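PDB 1DDZ: carbonic anhydrase, which probably catalyses the reversible hydration of carbon dioxide to hydrogencarbonate, using one zinc ion at each of two related sites in the chain. Local coordinates for residues Q114-Y119 and S397-D403; V158-N162 and L182-Q187; L207-V212 and D223-V228; A353-I357 and N437-Q441; N416-L420 and R432-I436. One frame throughout, in Å; residues are numbered along the deposited sequence.

Interaction 1: Q114-Y119 and S397-D403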
# COMPACT_ATOMS: atom_id res chain seq x y z
N GLN A 114 13.00 -7.03 -1.60
CA GLN A 114 13.05 -8.43 -1.91
C GLN A 114 13.83 -8.70 -3.20
O GLN A 114 14.60 -9.65 -3.27
CB GLN A 114 11.65 -9.03 -1.98
CG GLN A 114 11.72 -10.56 -2.06
CD GLN A 114 10.39 -11.22 -1.82
OE1 GLN A 114 9.40 -10.91 -2.47
NE2 GLN A 114 10.36 -12.16 -0.89
N TYR A 115 13.65 -7.85 -4.21
CA TYR A 115 14.37 -8.02 -5.46
C TYR A 115 15.87 -7.87 -5.16
O TYR A 115 16.67 -8.74 -5.52
CB TYR A 115 13.93 -6.97 -6.49
CG TYR A 115 14.51 -7.18 -7.87
CD1 TYR A 115 13.93 -8.09 -8.76
CD2 TYR A 115 15.63 -6.46 -8.28
CE1 TYR A 115 14.45 -8.28 -10.04
CE2 TYR A 115 16.16 -6.64 -9.57
CZ TYR A 115 15.57 -7.55 -10.45
OH TYR A 115 16.08 -7.73 -11.72
N ALA A 116 16.25 -6.80 -4.47
CA ALA A 116 17.64 -6.54 -4.11
C ALA A 116 18.25 -7.69 -3.30
O ALA A 116 19.36 -8.14 -3.58
CB ALA A 116 17.75 -5.23 -3.31
N VAL A 117 17.51 -8.19 -2.32
CA VAL A 117 18.00 -9.27 -1.46
C VAL A 117 17.96 -10.68 -2.06
O VAL A 117 18.95 -11.41 -1.98
CB VAL A 117 17.26 -9.25 -0.08
CG1 VAL A 117 17.71 -10.43 0.80
CG2 VAL A 117 17.52 -7.90 0.63
N GLN A 118 16.83 -11.08 -2.63
CA GLN A 118 16.71 -12.41 -3.21
C GLN A 118 17.18 -12.51 -4.65
O GLN A 118 17.83 -13.47 -5.02
CB GLN A 118 15.27 -12.95 -3.12
CG GLN A 118 14.91 -13.71 -1.84
CD GLN A 118 14.11 -12.84 -0.88
OE1 GLN A 118 14.29 -11.63 -0.84
NE2 GLN A 118 13.18 -13.44 -0.15
N TYR A 119 16.80 -11.56 -5.50
CA TYR A 119 17.24 -11.63 -6.88
C TYR A 119 18.71 -11.21 -7.02
O TYR A 119 19.55 -11.98 -7.45
CB TYR A 119 16.36 -10.76 -7.79
CG TYR A 119 15.04 -11.37 -8.25
CD1 TYR A 119 13.90 -11.36 -7.44
CD2 TYR A 119 14.93 -11.98 -9.51
CE1 TYR A 119 12.68 -11.94 -7.88
CE2 TYR A 119 13.70 -12.57 -9.96
CZ TYR A 119 12.58 -12.55 -9.13
OH TYR A 119 11.37 -13.20 -9.41
N SER A 397 9.34 -17.30 -10.52
CA SER A 397 9.61 -17.05 -9.10
C SER A 397 8.34 -16.83 -8.26
O SER A 397 7.41 -16.15 -8.69
CB SER A 397 10.58 -15.87 -8.96
OG SER A 397 10.93 -15.63 -7.61
N ARG A 398 8.29 -17.36 -7.05
CA ARG A 398 7.09 -17.19 -6.22
C ARG A 398 7.26 -16.32 -4.96
O ARG A 398 6.62 -16.55 -3.95
CB ARG A 398 6.52 -18.56 -5.84
CG ARG A 398 6.16 -19.42 -7.02
CD ARG A 398 4.95 -18.88 -7.74
NE ARG A 398 4.65 -19.63 -8.95
CZ ARG A 398 4.31 -20.92 -8.97
NH1 ARG A 398 4.20 -21.60 -7.83
NH2 ARG A 398 4.08 -21.53 -10.13
N LEU A 399 8.17 -15.35 -5.03
CA LEU A 399 8.43 -14.45 -3.92
C LEU A 399 7.23 -13.54 -3.65
O LEU A 399 6.84 -12.72 -4.49
CB LEU A 399 9.70 -13.63 -4.17
CG LEU A 399 10.93 -14.51 -4.45
CD1 LEU A 399 12.18 -13.68 -4.75
CD2 LEU A 399 11.13 -15.44 -3.28
N GLY A 400 6.69 -13.67 -2.43
CA GLY A 400 5.52 -12.95 -1.99
C GLY A 400 5.40 -11.47 -2.26
O GLY A 400 4.31 -10.98 -2.52
N LEU A 401 6.50 -10.74 -2.20
CA LEU A 401 6.39 -9.31 -2.42
C LEU A 401 6.77 -8.87 -3.83
O LEU A 401 5.98 -8.20 -4.50
CB LEU A 401 7.15 -8.54 -1.33
CG LEU A 401 6.57 -9.05 -0.00
CD1 LEU A 401 7.65 -9.46 0.95
CD2 LEU A 401 5.62 -8.08 0.61
N ILE A 402 7.93 -9.29 -4.30
CA ILE A 402 8.38 -8.88 -5.61
C ILE A 402 7.56 -9.51 -6.73
O ILE A 402 7.13 -8.80 -7.64
CB ILE A 402 9.89 -9.14 -5.81
CG1 ILE A 402 10.33 -8.66 -7.18
CG2 ILE A 402 10.23 -10.62 -5.64
CD1 ILE A 402 10.20 -7.20 -7.38
N ASP A 403 7.19 -10.78 -6.60
CA ASP A 403 6.45 -11.41 -7.69
C ASP A 403 4.98 -11.04 -7.83
O ASP A 403 4.42 -11.15 -8.92
CB ASP A 403 6.75 -12.91 -7.75
CG ASP A 403 8.26 -13.19 -7.92
OD1 ASP A 403 8.93 -12.54 -8.76
OD2 ASP A 403 8.80 -14.03 -7.18
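Gln114 has CG opposite its backbone N (chi1 -170°) and runs on extended, which carries its amide across to the turn at Leu401 and Ile402. There OE1 takes two backbone N-H groups. Ile402 N lies 2.9 Å from Gln114 OE1, in the carbonyl plane, with a nearly straight bond of 170°. Leu401 N also reaches Gln114 OE1, but it is tilted from that plane and its bond is more bent, at 140°. The two bonds grip a buried oxygen and hold the amide in place. Leu399 CB comes within 3.4 Å of Gln114 CD and backs the amide. Leu399 CD1 reaches past it to Gln118 CB at 3.6 Å. Ile402 divides its branches: CD1 packs on Tyr115 CB at 3.8 Å, and CG2 meets the edge of the Tyr119 ring at CE1, 3.6 Å away. The contact joins the two carbonic anhydrase units of the chain, because helix 107-119 lies in the first and residues 397-403 lie in the second. The Tyr115 side chain is about 4 Å from that of Asp330, a zinc ligand of the second unit. Within the turn, Asp403 OD2 takes Leu399 N on its anti lone pair and Ser397 OG, at 2.7 Å, on the syn side. Asp403 OD1 accepts from Tyr119 OH, although the modelled position of that hydroxyl is less certain. Arg398 forms salt bridges with Asp453 and Asp456 of the second subunit.

Interaction 2: V158-N162 and L182-Q187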
# COMPACT_ATOMS: atom_id res chain seq x y z
N VAL A 158 7.08 9.23 13.90
CA VAL A 158 8.47 9.38 14.35
C VAL A 158 8.56 10.52 15.37
O VAL A 158 9.20 10.37 16.40
CB VAL A 158 9.42 9.64 13.16
CG1 VAL A 158 10.85 9.78 13.65
CG2 VAL A 158 9.32 8.50 12.17
N ARG A 159 7.89 11.64 15.10
CA ARG A 159 7.92 12.78 16.02
C ARG A 159 7.24 12.37 17.34
O ARG A 159 7.75 12.65 18.42
CB ARG A 159 7.22 14.01 15.44
CG ARG A 159 7.57 15.31 16.18
CD ARG A 159 6.68 16.50 15.79
NE ARG A 159 5.37 16.45 16.43
CZ ARG A 159 4.89 17.37 17.28
NH1 ARG A 159 5.58 18.45 17.62
NH2 ARG A 159 3.72 17.15 17.85
N ARG A 160 6.15 11.62 17.21
CA ARG A 160 5.39 11.14 18.36
C ARG A 160 6.22 10.21 19.25
O ARG A 160 6.34 10.44 20.45
CB ARG A 160 4.12 10.43 17.87
CG ARG A 160 3.21 9.86 18.94
CD ARG A 160 1.91 9.34 18.34
NE ARG A 160 1.69 7.91 18.64
CZ ARG A 160 0.90 7.45 19.61
NH1 ARG A 160 0.24 8.28 20.40
NH2 ARG A 160 0.80 6.14 19.81
N MET A 161 6.80 9.17 18.66
CA MET A 161 7.63 8.21 19.39
C MET A 161 8.89 8.82 19.99
O MET A 161 9.42 8.28 20.95
CB MET A 161 8.09 7.07 18.47
CG MET A 161 7.01 6.10 18.07
SD MET A 161 7.64 4.79 16.97
CE MET A 161 7.83 5.68 15.40
N ASN A 162 9.36 9.93 19.43
CA ASN A 162 10.57 10.56 19.89
C ASN A 162 10.39 11.96 20.42
O ASN A 162 11.30 12.77 20.32
CB ASN A 162 11.57 10.58 18.75
CG ASN A 162 12.04 9.22 18.38
OD1 ASN A 162 12.84 8.64 19.08
ND2 ASN A 162 11.56 8.70 17.26
N LEU A 182 16.25 10.93 13.23
CA LEU A 182 15.43 9.92 13.88
C LEU A 182 14.60 9.19 12.81
O LEU A 182 14.33 7.99 12.93
CB LEU A 182 14.52 10.58 14.93
CG LEU A 182 15.25 11.00 16.21
CD1 LEU A 182 14.36 11.89 17.09
CD2 LEU A 182 15.69 9.75 16.97
N ASN A 183 14.17 9.91 11.77
CA ASN A 183 13.41 9.29 10.69
C ASN A 183 14.28 8.18 10.04
O ASN A 183 13.86 7.04 9.95
CB ASN A 183 12.98 10.33 9.64
CG ASN A 183 12.09 9.73 8.54
OD1 ASN A 183 11.12 9.04 8.83
ND2 ASN A 183 12.43 9.97 7.28
N VAL A 184 15.51 8.51 9.68
CA VAL A 184 16.41 7.51 9.09
C VAL A 184 16.53 6.31 10.02
O VAL A 184 16.36 5.17 9.58
CB VAL A 184 17.83 8.09 8.81
CG1 VAL A 184 18.77 6.99 8.36
CG2 VAL A 184 17.77 9.15 7.76
N LEU A 185 16.77 6.55 11.32
CA LEU A 185 16.92 5.45 12.29
C LEU A 185 15.69 4.57 12.37
O LEU A 185 15.78 3.35 12.50
CB LEU A 185 17.22 5.98 13.70
CG LEU A 185 18.57 5.63 14.34
CD1 LEU A 185 18.49 5.94 15.82
CD2 LEU A 185 18.91 4.17 14.12
N GLU A 186 14.53 5.20 12.32
CA GLU A 186 13.27 4.45 12.35
C GLU A 186 13.12 3.60 11.06
O GLU A 186 12.70 2.44 11.11
CB GLU A 186 12.12 5.44 12.52
CG GLU A 186 11.03 4.99 13.49
CD GLU A 186 11.57 4.56 14.87
OE1 GLU A 186 11.53 3.34 15.13
OE2 GLU A 186 12.01 5.44 15.69
N GLN A 187 13.48 4.15 9.91
CA GLN A 187 13.39 3.39 8.67
C GLN A 187 14.38 2.20 8.70
O GLN A 187 14.03 1.10 8.31
CB GLN A 187 13.62 4.30 7.44
CG GLN A 187 12.69 5.54 7.36
CD GLN A 187 11.26 5.28 7.80
OE1 GLN A 187 10.62 4.34 7.35
NE2 GLN A 187 10.76 6.09 8.73
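Val158 leads the contact and puts both methyls against helix 172-193. Val158 CG1 lies 3.8 Å from Asn183 N and also packs on Leu182 CB. Its CG2 touches Asn183 OD1 and the CG of Glu186. One turn on, the Met161 chain bends at its last torsion and brings Met161 CE to Glu186 CG at 3.8 Å. The Glu186 carboxylate has its main partner outside the two segments: its OE1 forms a salt bridge with Arg160 of the second subunit. Asn162 is the first residue past the helix. Its CG stands beside the backbone N (chi1 -67°), and the amide folds back to give Asn162 ND2 to Val158 O at 3.0 Å and 155°. Asn162 also meets Leu182, whose CD1 is 3.5 Å from Asn162 CB and whose CD2 is 3.7 Å from Asn162 OD1. Putting an alanine here would probably leave Val158 O without its side-chain amide donor and open a gap beside the Leu182 methyls. Gln187 gives NE2 to Asn183 OD1, while its OE1 takes Cys102 N. This is van der Waals packing between helices 147-161 and 172-193, with no hydrogen bond between the two segments, in the helical layer of the beta-class carbonic anhydrase fold, at the interface with the second subunit.

Interaction 3: L207-V212 and D223-V228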
# COMPACT_ATOMS: atom_id res chain seq x y z
N LEU A 207 24.13 -9.73 5.24
CA LEU A 207 23.33 -8.56 4.86
C LEU A 207 23.30 -7.51 5.97
O LEU A 207 22.68 -7.72 7.04
CB LEU A 207 21.88 -9.01 4.53
CG LEU A 207 20.83 -7.98 4.08
CD1 LEU A 207 21.26 -7.32 2.78
CD2 LEU A 207 19.50 -8.69 3.88
N THR A 208 23.94 -6.38 5.71
CA THR A 208 23.94 -5.29 6.68
C THR A 208 22.91 -4.21 6.35
O THR A 208 22.60 -3.99 5.19
CB THR A 208 25.29 -4.59 6.73
OG1 THR A 208 25.61 -4.08 5.43
CG2 THR A 208 26.37 -5.55 7.21
N VAL A 209 22.36 -3.57 7.37
CA VAL A 209 21.45 -2.48 7.13
C VAL A 209 22.04 -1.35 7.91
O VAL A 209 22.30 -1.49 9.10
CB VAL A 209 20.03 -2.75 7.63
CG1 VAL A 209 19.11 -1.60 7.18
CG2 VAL A 209 19.54 -4.09 7.12
N GLN A 210 22.29 -0.22 7.26
CA GLN A 210 22.87 0.92 7.93
C GLN A 210 22.19 2.21 7.55
O GLN A 210 21.67 2.36 6.44
CB GLN A 210 24.37 0.96 7.59
CG GLN A 210 24.90 2.29 7.10
CD GLN A 210 26.30 2.59 7.60
OE1 GLN A 210 27.25 1.92 7.24
NE2 GLN A 210 26.42 3.60 8.43
N GLY A 211 22.14 3.14 8.51
CA GLY A 211 21.55 4.45 8.28
C GLY A 211 22.60 5.51 8.03
O GLY A 211 23.69 5.48 8.62
N VAL A 212 22.26 6.51 7.23
CA VAL A 212 23.21 7.54 6.89
C VAL A 212 22.43 8.84 6.56
O VAL A 212 21.26 8.77 6.24
CB VAL A 212 24.08 6.96 5.71
CG1 VAL A 212 23.70 7.55 4.37
CG2 VAL A 212 25.53 7.00 6.04
N ASP A 223 27.04 8.85 10.15
CA ASP A 223 26.56 7.53 10.54
C ASP A 223 25.37 7.54 11.50
O ASP A 223 25.33 8.34 12.41
CB ASP A 223 27.72 6.77 11.16
CG ASP A 223 27.51 5.29 11.19
OD1 ASP A 223 26.47 4.83 10.68
OD2 ASP A 223 28.39 4.58 11.73
N LEU A 224 24.37 6.70 11.22
CA LEU A 224 23.21 6.58 12.10
C LEU A 224 23.21 5.22 12.76
O LEU A 224 22.33 4.91 13.56
CB LEU A 224 21.89 6.73 11.35
CG LEU A 224 21.24 8.10 11.21
CD1 LEU A 224 20.96 8.69 12.57
CD2 LEU A 224 22.15 8.99 10.45
N GLY A 225 24.14 4.36 12.33
CA GLY A 225 24.22 3.03 12.90
C GLY A 225 24.08 1.95 11.85
O GLY A 225 23.47 2.18 10.81
N VAL A 226 24.69 0.80 12.12
CA VAL A 226 24.67 -0.36 11.24
C VAL A 226 24.18 -1.54 12.05
O VAL A 226 24.56 -1.71 13.20
CB VAL A 226 26.11 -0.74 10.76
CG1 VAL A 226 26.06 -1.89 9.72
CG2 VAL A 226 26.82 0.46 10.17
N VAL A 227 23.30 -2.34 11.49
CA VAL A 227 22.89 -3.54 12.18
C VAL A 227 23.29 -4.66 11.24
O VAL A 227 23.12 -4.57 10.01
CB VAL A 227 21.41 -3.52 12.67
CG1 VAL A 227 20.67 -2.28 12.22
CG2 VAL A 227 20.70 -4.81 12.35
N VAL A 228 23.98 -5.65 11.80
CA VAL A 228 24.51 -6.78 11.03
C VAL A 228 23.57 -7.97 10.98
O VAL A 228 23.38 -8.55 9.93
CB VAL A 228 25.88 -7.20 11.60
CG1 VAL A 228 26.49 -8.33 10.76
CG2 VAL A 228 26.82 -6.01 11.59
O HOH W 1 25.77 -9.64 7.92
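Val209 and Val227 form an antiparallel hydrogen-bonded pair. Val209 N reaches Val227 O at 2.9 Å, and Val227 N returns to Val209 O at 2.7 Å; both bonds are almost straight. Next along, Gly211 N bonds to Gly225 O at 2.8 Å, and Leu224 N reaches Gly211 O from above its carbonyl plane. Here Leu224 and Gly225 together face the single Gly211, so the 223-227 strand carries a beta bulge. A side chain on Gly211 would strike Leu224 CB. Gly225 has positive phi (122°), where a side chain would jam against the preceding carbonyl. Asp223 steadies the bulge with an Asx turn, in which Asp223 OD1 accepts Gly225 N at 2.9 Å. Gln210 lies over Val226, with Gln210 CD 3.4 Å from Val226 CG2. Further out, the backbone of Gln210 bonds to strand 124-130. Val209 and Val227 turn to the other side, against Trp201 and Cys192. At the open end, a water accepts from Leu207 N and makes a weak bond to Val228 O. The hairpin is thus joined mainly by main-chain bonds, while its side chains supply apolar surface to the helices on the side of the two valines.

Interaction 4: A353-I357 and N437-Q441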
# COMPACT_ATOMS: atom_id res chain seq x y z
N ALA A 353 10.91 -1.85 -12.16
CA ALA A 353 10.27 -1.80 -13.47
C ALA A 353 9.46 -0.53 -13.73
O ALA A 353 8.45 -0.57 -14.41
CB ALA A 353 9.41 -3.03 -13.66
N ASN A 354 9.90 0.57 -13.14
CA ASN A 354 9.26 1.88 -13.30
C ASN A 354 7.74 1.87 -13.40
O ASN A 354 7.17 2.49 -14.32
CB ASN A 354 9.89 2.66 -14.47
CG ASN A 354 10.11 1.79 -15.71
OD1 ASN A 354 11.14 1.15 -15.83
ND2 ASN A 354 9.14 1.78 -16.62
N GLN A 355 7.11 1.21 -12.43
CA GLN A 355 5.65 1.06 -12.36
C GLN A 355 4.94 2.31 -11.84
O GLN A 355 5.47 3.04 -10.98
CB GLN A 355 5.27 -0.10 -11.45
CG GLN A 355 5.70 -1.47 -11.90
CD GLN A 355 4.95 -1.94 -13.10
OE1 GLN A 355 5.22 -1.50 -14.22
NE2 GLN A 355 4.05 -2.86 -12.90
N CYS A 356 3.76 2.56 -12.41
CA CYS A 356 2.90 3.68 -12.02
C CYS A 356 1.53 3.09 -11.79
O CYS A 356 0.58 3.42 -12.49
CB CYS A 356 2.82 4.73 -13.14
SG CYS A 356 4.34 5.56 -13.46
N ILE A 357 1.44 2.18 -10.82
CA ILE A 357 0.21 1.50 -10.48
C ILE A 357 -0.84 2.53 -10.04
O ILE A 357 -0.52 3.48 -9.33
CB ILE A 357 0.51 0.45 -9.42
CG1 ILE A 357 1.47 -0.59 -10.02
CG2 ILE A 357 -0.76 -0.17 -8.90
CD1 ILE A 357 2.19 -1.46 -9.01
N ASN A 437 5.28 -1.22 -21.67
CA ASN A 437 5.12 -1.01 -20.23
C ASN A 437 5.23 0.49 -19.92
O ASN A 437 4.39 1.04 -19.22
CB ASN A 437 6.14 -1.81 -19.43
CG ASN A 437 6.02 -1.60 -17.93
OD1 ASN A 437 6.93 -1.08 -17.30
ND2 ASN A 437 4.89 -1.98 -17.36
N VAL A 438 6.19 1.16 -20.54
CA VAL A 438 6.37 2.62 -20.37
C VAL A 438 5.12 3.36 -20.85
O VAL A 438 4.64 4.29 -20.20
CB VAL A 438 7.61 3.13 -21.20
CG1 VAL A 438 7.67 4.64 -21.21
CG2 VAL A 438 8.88 2.60 -20.62
N LEU A 439 4.59 2.94 -22.01
CA LEU A 439 3.39 3.54 -22.61
C LEU A 439 2.18 3.37 -21.66
O LEU A 439 1.45 4.31 -21.36
CB LEU A 439 3.15 2.86 -23.96
CG LEU A 439 2.33 3.54 -25.06
CD1 LEU A 439 0.88 3.23 -24.88
CD2 LEU A 439 2.60 5.01 -25.07
N GLU A 440 2.03 2.16 -21.16
CA GLU A 440 0.96 1.82 -20.25
C GLU A 440 1.12 2.64 -18.96
O GLU A 440 0.15 3.19 -18.45
CB GLU A 440 1.03 0.32 -19.96
CG GLU A 440 -0.30 -0.39 -19.77
CD GLU A 440 -1.14 -0.47 -21.04
OE1 GLU A 440 -1.94 0.45 -21.30
OE2 GLU A 440 -1.04 -1.49 -21.77
N GLN A 441 2.35 2.80 -18.47
CA GLN A 441 2.59 3.57 -17.23
C GLN A 441 2.32 5.05 -17.44
O GLN A 441 1.80 5.71 -16.55
CB GLN A 441 3.99 3.31 -16.66
CG GLN A 441 4.27 1.84 -16.39
CD GLN A 441 3.12 1.12 -15.73
OE1 GLN A 441 2.63 1.55 -14.70
NE2 GLN A 441 2.68 0.01 -16.31
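The loop 353-357 passes alongside helix 426-447, and its backbone comes closest at Cys356 and Gln441, whose CA atoms are 5.2 Å apart. Gln441 carries the contact. Its chain folds at chi2 (-44°), which turns the amide onto the loop. Gln441 OE1 then accepts Cys356 N at 2.7 Å, with an angle of 155° at the hydrogen. The donor is tilted 31° from the carbonyl plane. The stem of the same side chain packs on the loop, with Gln441 CG 3.6 Å from Asn354 O and Gln441 CB 3.9 Å from Cys356 SG. The loop follows strand 346-351 of the sheet in the second carbonic anhydrase unit and leads into helix 361-373, next to that unit's zinc site. The Asn354 side chain is about 3 Å from that of the zinc ligand Cys328 and about 5 Å from the zinc ion. Asn354 ND2 also lies 4.1 Å from Val438 CG2. Gln355 points its CB away from the helix, but its chain bends back and sets its amide against that of Asn437. The two amide planes are nearly coplanar, although the side chains meet at about a right angle. All the touching residues are buried. Outside the two segments, Gln355 N bonds to Asn351 OD1, and Cys356 O takes Asn444 ND2 from the next turn of the helix.

Interaction 5: N416-L420 and R432-I436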
# COMPACT_ATOMS: atom_id res chain seq x y z
N ASN A 416 -1.29 -7.28 -24.81
CA ASN A 416 -0.60 -6.79 -25.99
C ASN A 416 0.02 -7.90 -26.81
O ASN A 416 1.06 -7.69 -27.44
CB ASN A 416 0.49 -5.82 -25.56
CG ASN A 416 -0.07 -4.51 -25.05
OD1 ASN A 416 -0.21 -3.56 -25.79
ND2 ASN A 416 -0.39 -4.47 -23.78
N GLN A 417 -0.59 -9.07 -26.74
CA GLN A 417 -0.12 -10.23 -27.47
C GLN A 417 -0.19 -10.01 -28.98
O GLN A 417 0.59 -10.60 -29.73
CB GLN A 417 -0.92 -11.47 -27.07
CG GLN A 417 -0.56 -12.04 -25.71
CD GLN A 417 0.78 -12.72 -25.70
OE1 GLN A 417 1.73 -12.23 -26.30
NE2 GLN A 417 0.87 -13.86 -25.01
N ALA A 418 -1.09 -9.15 -29.43
CA ALA A 418 -1.21 -8.87 -30.85
C ALA A 418 0.14 -8.43 -31.38
O ALA A 418 0.65 -9.01 -32.35
CB ALA A 418 -2.25 -7.78 -31.09
N GLU A 419 0.75 -7.46 -30.70
CA GLU A 419 2.06 -6.95 -31.07
C GLU A 419 3.17 -7.87 -30.61
O GLU A 419 4.10 -8.15 -31.38
CB GLU A 419 2.29 -5.57 -30.49
CG GLU A 419 3.75 -5.10 -30.55
CD GLU A 419 4.32 -5.04 -31.99
OE1 GLU A 419 5.55 -5.17 -32.15
OE2 GLU A 419 3.54 -4.84 -32.95
N LEU A 420 3.10 -8.36 -29.38
CA LEU A 420 4.16 -9.23 -28.88
C LEU A 420 4.35 -10.54 -29.67
O LEU A 420 5.47 -10.97 -29.86
CB LEU A 420 3.99 -9.48 -27.37
CG LEU A 420 4.15 -8.25 -26.46
CD1 LEU A 420 3.87 -8.65 -25.01
CD2 LEU A 420 5.56 -7.65 -26.60
N ARG A 432 10.37 -5.04 -26.32
CA ARG A 432 9.11 -4.47 -26.80
C ARG A 432 8.16 -4.34 -25.61
O ARG A 432 7.46 -3.33 -25.47
CB ARG A 432 8.46 -5.34 -27.89
CG ARG A 432 7.14 -4.77 -28.43
CD ARG A 432 7.35 -3.39 -29.05
NE ARG A 432 7.10 -3.43 -30.49
CZ ARG A 432 7.51 -2.52 -31.37
NH1 ARG A 432 8.23 -1.48 -30.98
NH2 ARG A 432 7.13 -2.62 -32.63
N LEU A 433 8.14 -5.37 -24.78
CA LEU A 433 7.30 -5.39 -23.58
C LEU A 433 7.67 -4.19 -22.69
O LEU A 433 6.81 -3.54 -22.11
CB LEU A 433 7.55 -6.67 -22.78
CG LEU A 433 6.48 -7.33 -21.89
CD1 LEU A 433 7.18 -7.87 -20.68
CD2 LEU A 433 5.36 -6.40 -21.50
N ILE A 434 8.96 -3.92 -22.61
CA ILE A 434 9.51 -2.82 -21.83
C ILE A 434 8.99 -1.50 -22.37
O ILE A 434 8.67 -0.58 -21.62
CB ILE A 434 11.08 -2.89 -21.87
CG1 ILE A 434 11.58 -4.04 -21.01
CG2 ILE A 434 11.72 -1.58 -21.48
CD1 ILE A 434 13.07 -4.12 -20.99
N GLU A 435 8.86 -1.40 -23.69
CA GLU A 435 8.39 -0.19 -24.34
C GLU A 435 6.90 0.03 -24.08
O GLU A 435 6.46 1.16 -23.80
CB GLU A 435 8.61 -0.28 -25.86
CG GLU A 435 10.06 -0.23 -26.27
CD GLU A 435 10.28 -0.60 -27.74
OE1 GLU A 435 9.49 -1.38 -28.28
OE2 GLU A 435 11.24 -0.09 -28.35
N ILE A 436 6.13 -1.02 -24.26
CA ILE A 436 4.70 -0.96 -24.04
C ILE A 436 4.41 -0.72 -22.54
O ILE A 436 3.42 -0.06 -22.18
CB ILE A 436 4.05 -2.24 -24.54
CG1 ILE A 436 4.28 -2.35 -26.06
CG2 ILE A 436 2.58 -2.27 -24.21
CD1 ILE A 436 3.77 -3.70 -26.64
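Glu419 and Arg432 form the tight, polar part of this contact. Arg432 bends at chi2 and chi3 and presents the side of its guanidinium, NE and NH2, to a single oxygen. Arg432 NE donates to Glu419 OE1 at 2.9 Å and Arg432 NH2 at 3.0 Å, as a salt bridge. The oxygen sits in the guanidinium plane. Both nitrogens reach it from the same face of the carboxylate, above its plane, and the two flat groups are turned 64° apart. On the far side, Arg432 NH1 bonds to Glu435 OE1 at 3.0 Å, close to straight at 162°, on the syn side of that carboxylate. NH2 also gives to Gln27 O, and Glu419 OE2 pairs with Arg422. A leucine in place of Arg432 would probably leave the buried Glu419 and Glu435 without this shared positive partner. The apolar part is looser. Leu420 CD2 lies 3.8 Å from Arg432 CG, but Leu420 CD1 meets Leu433 CG only at 4.3 Å. Asn416 comes from the opposite direction to Ile436, with Asn416 OD1 3.5 Å from Ile436 CG2, while its ND2 is taken by Val412 O. The solvent side of the short helix is at Ala418, which is exposed. This salt-bridge network of Glu419, Arg432 and Glu435 ties the short helix 417-420 to helix 426-447, in the helical region of the second carbonic anhydrase unit.

The chain holds two carbonic anhydrase units, each with a mixed five-stranded sheet. Interactions 2 and 3 lie in the first unit, about 15 Å apart by centres, and touch where Val184 packs on the hairpin. Interactions 4 and 5 lie in the second unit, share helix 426-447 and are about 13 Å apart by centres. Interaction 1 joins the units. Its first segment precedes interactions 2 and 3 in the chain, and its second falls between the segments of interaction 4. Interactions 2 and 4 stand about 32 Å apart by centres, on opposite sides of the chain's centre. Gln441 to Cys356 and Gln187 to Cys102 repeat the same bond in each unit, consistent with duplication.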